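Local coordinates for methyltransferase (Pectobacterium atrosepticum SCRI1043, PDB 2P7I) that transfers methyl groups from S-adenosylmethionine to a substrate that the structure alone does not show, at the interface of chains A and B. Numbering follows the deposited sequence. Chains: chain A/B, Hypothetical protein.

The interface of chains A and B. Residues chain A 36, 39-40, 197, 227, 231, 241; chain B 40, 194-195.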
ATOM      1  N   ALA A  36       7.814  10.926  16.661  1.00 26.91           N
ATOM      2  CA  ALA A  36       6.426  10.737  16.245  1.00 26.08           C
ATOM      3  C   ALA A  36       5.419  11.357  17.200  1.00 26.94           C
ATOM      4  O   ALA A  36       4.345  11.772  16.802  1.00 27.97           O
ATOM      5  CB  ALA A  36       6.152   9.235  16.081  1.00 25.09           C
ATOM      6  N   PRO A  39       4.787  16.219  17.798  1.00 28.08           N
ATOM      7  CA  PRO A  39       3.748  17.174  17.355  1.00 30.14           C
ATOM      8  C   PRO A  39       2.364  17.002  18.002  1.00 29.04           C
ATOM      9  O   PRO A  39       1.517  17.880  17.897  1.00 30.29           O
ATOM     10  CB  PRO A  39       3.687  16.962  15.848  1.00 30.48           C
ATOM     11  CG  PRO A  39       4.402  15.755  15.557  1.00 32.51           C
ATOM     12  CD  PRO A  39       5.242  15.353  16.698  1.00 28.90           C
ATOM     13  N   PHE A  40       2.156  15.917  18.704  1.00 28.43           N
ATOM     14  CA  PHE A  40       0.871  15.662  19.358  1.00 26.37           C
ATOM     15  C   PHE A  40       0.881  15.985  20.862  1.00 27.98           C
ATOM     16  O   PHE A  40      -0.191  16.038  21.494  1.00 28.85           O
ATOM     17  CB  PHE A  40       0.530  14.195  19.207  1.00 26.54           C
ATOM     18  CG  PHE A  40       0.227  13.762  17.818  1.00 31.19           C
ATOM     19  CD1 PHE A  40      -0.968  14.150  17.209  1.00 31.68           C
ATOM     20  CD2 PHE A  40       1.091  12.917  17.130  1.00 27.07           C
ATOM     21  CE1 PHE A  40      -1.290  13.709  15.947  1.00 40.83           C
ATOM     22  CE2 PHE A  40       0.763  12.457  15.857  1.00 32.06           C
ATOM     23  CZ  PHE A  40      -0.416  12.878  15.254  1.00 34.17           C
ATOM     24  N   SER A 197      -1.121   6.027  12.749  1.00 27.06           N
ATOM     25  CA  SER A 197       0.137   6.152  12.019  1.00 25.20           C
ATOM     26  C   SER A 197       1.050   4.982  12.293  1.00 25.10           C
ATOM     27  O   SER A 197       0.654   4.040  12.975  1.00 27.74           O
ATOM     28  CB  SER A 197       0.847   7.462  12.367  1.00 28.74           C
ATOM     29  OG  SER A 197       1.863   7.736  11.412  1.00 33.73           O
ATOM     30  N   TYR A 227      12.060   6.420   8.615  1.00 23.58           N
ATOM     31  CA  TYR A 227      11.034   7.024   9.470  1.00 20.70           C
ATOM     32  C   TYR A 227      10.123   7.877   8.612  1.00 24.06           C
ATOM     33  O   TYR A 227       8.917   7.774   8.727  1.00 21.05           O
ATOM     34  CB  TYR A 227      11.670   7.863  10.570  1.00 25.78           C
ATOM     35  CG  TYR A 227      10.671   8.736  11.337  1.00 23.54           C
ATOM     36  CD1 TYR A 227       9.854   8.198  12.323  1.00 26.17           C
ATOM     37  CD2 TYR A 227      10.588  10.075  11.091  1.00 26.57           C
ATOM     38  CE1 TYR A 227       8.980   8.995  13.010  1.00 29.98           C
ATOM     39  CE2 TYR A 227       9.698  10.895  11.780  1.00 26.64           C
ATOM     40  CZ  TYR A 227       8.898  10.356  12.717  1.00 28.38           C
ATOM     41  OH  TYR A 227       8.020  11.179  13.403  1.00 32.12           O
ATOM     42  N   GLN A 231       5.710   6.888   7.602  1.00 25.01           N
ATOM     43  CA  GLN A 231       4.516   7.654   7.831  1.00 25.20           C
ATOM     44  C   GLN A 231       3.575   7.552   6.649  1.00 22.47           C
ATOM     45  O   GLN A 231       2.345   7.725   6.803  1.00 25.70           O
ATOM     46  CB  GLN A 231       4.890   9.122   8.043  1.00 24.16           C
ATOM     47  CG  GLN A 231       5.572   9.316   9.400  1.00 22.73           C
ATOM     48  CD  GLN A 231       5.668  10.756   9.824  1.00 24.83           C
ATOM     49  OE1 GLN A 231       5.604  11.669   9.002  1.00 23.70           O
ATOM     50  NE2 GLN A 231       5.845  10.966  11.121  1.00 27.62           N
ATOM     51  N   PHE A 241       0.938   3.196  15.723  1.00 25.57           N
ATOM     52  CA  PHE A 241       0.721   4.247  16.684  1.00 24.68           C
ATOM     53  C   PHE A 241      -0.677   4.812  16.548  1.00 26.32           C
ATOM     54  O   PHE A 241      -1.041   5.278  15.472  1.00 26.41           O
ATOM     55  CB  PHE A 241       1.822   5.282  16.424  1.00 23.44           C
ATOM     56  CG  PHE A 241       1.610   6.637  17.059  1.00 25.80           C
ATOM     57  CD1 PHE A 241       1.015   6.788  18.290  1.00 22.90           C
ATOM     58  CD2 PHE A 241       2.166   7.776  16.444  1.00 30.07           C
ATOM     59  CE1 PHE A 241       0.825   8.051  18.848  1.00 28.35           C
ATOM     60  CE2 PHE A 241       1.972   9.020  16.983  1.00 31.70           C
ATOM     61  CZ  PHE A 241       1.308   9.158  18.199  1.00 27.01           C
TER
ATOM     62  N   PHE B  40      -3.026  19.143  15.727  1.00 30.19           N
ATOM     63  CA  PHE B  40      -1.754  19.821  15.530  1.00 27.94           C
ATOM     64  C   PHE B  40      -1.784  21.322  15.744  1.00 28.31           C
ATOM     65  O   PHE B  40      -0.712  21.947  15.790  1.00 28.38           O
ATOM     66  CB  PHE B  40      -1.249  19.588  14.102  1.00 28.73           C
ATOM     67  CG  PHE B  40      -1.066  18.143  13.744  1.00 29.51           C
ATOM     68  CD1 PHE B  40      -0.128  17.384  14.419  1.00 32.28           C
ATOM     69  CD2 PHE B  40      -1.803  17.548  12.710  1.00 29.42           C
ATOM     70  CE1 PHE B  40       0.094  16.053  14.084  1.00 38.10           C
ATOM     71  CE2 PHE B  40      -1.598  16.231  12.370  1.00 34.98           C
ATOM     72  CZ  PHE B  40      -0.652  15.478  13.050  1.00 39.00           C
ATOM     73  N   THR B 194       7.406  17.719   9.413  1.00 28.71           N
ATOM     74  CA  THR B 194       7.257  17.065  10.693  0.50 29.00           C
ATOM     75  C   THR B 194       6.334  15.851  10.636  1.00 29.58           C
ATOM     76  O   THR B 194       6.540  14.880  11.347  1.00 32.14           O
ATOM     77  CB  THR B 194       6.675  18.089  11.670  0.50 29.98           C
ATOM     78  OG1 THR B 194       7.575  19.213  11.752  0.50 31.55           O
ATOM     79  CG2 THR B 194       6.459  17.495  13.033  0.50 26.52           C
ATOM     80  N   TYR B 195       5.283  15.959   9.811  1.00 28.52           N
ATOM     81  CA  TYR B 195       4.314  14.868   9.676  0.70 26.64           C
ATOM     82  C   TYR B 195       3.795  14.790   8.266  1.00 27.84           C
ATOM     83  O   TYR B 195       3.574  15.804   7.613  1.00 25.56           O
ATOM     84  CB  TYR B 195       3.150  14.974  10.666  0.70 29.72           C
ATOM     85  CG  TYR B 195       3.134  13.805  11.616  0.70 31.54           C
ATOM     86  CD1 TYR B 195       2.315  12.699  11.407  0.70 38.54           C
ATOM     87  CD2 TYR B 195       3.992  13.781  12.699  0.70 38.78           C
ATOM     88  CE1 TYR B 195       2.350  11.602  12.307  0.70 36.55           C
ATOM     89  CE2 TYR B 195       4.031  12.707  13.577  0.70 27.91           C
ATOM     90  CZ  TYR B 195       3.224  11.634  13.385  0.70 38.86           C
ATOM     91  OH  TYR B 195       3.326  10.605  14.318  0.70 39.66           O
TER
HETATM   92  O   HOH W   1       4.732   8.467  12.824  1.00 35.60           O
HETATM   93  O   HOH W   2       8.527  13.929  12.738  1.00 40.77           O
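B:Tyr195 reaches from strand 192-201 of its own chain into a pocket of chain A, between A:Gln231 and A:Phe40, with A:Pro39 at its flank. The phenol hydroxyl B:Tyr195 OH donates a hydrogen bond to the carbonyl A:Ala36 O, 2.9 Å away near the end of helix 24-37, bent to 117° at the oxygen and tilted from the carbonyl plane. The amide of A:Gln231 is tilted over one face of the phenol ring, with NE2 above its centre and 3.5 Å from B:Tyr195 CZ. Beyond CG that side chain is extended (chi2 -166°), which carries the amide out over the ring. Against the opposite face A:Phe40 turns its edge, the two planes 78° apart, with CE2 3.6 Å from B:Tyr195 CZ. A:Pro39 CG lies 3.5 Å from B:Tyr195 CD2 and also meets the methyl CG2 of B:Thr194. The phenol oxygen further lies in plane at the rim of A:Phe241. One water links this oxygen to A:Gln231 NE2 and A:Ser197 OG; another joins A:Tyr227 OH to the backbone B:Thr194 O. Nearer the two-fold axis A:Phe40 and B:Phe40 meet through their outer ring carbons, CE1 to CE1 at 3.3 Å, overlapping toward the rim. Exchanging the chains gives a twin of the tyrosine pocket, so the patch probably helps hold two subunits together, each inserting its tyrosine into the other, in a pairing, within a deposited assembly of four copies, that may or may not be the biological one.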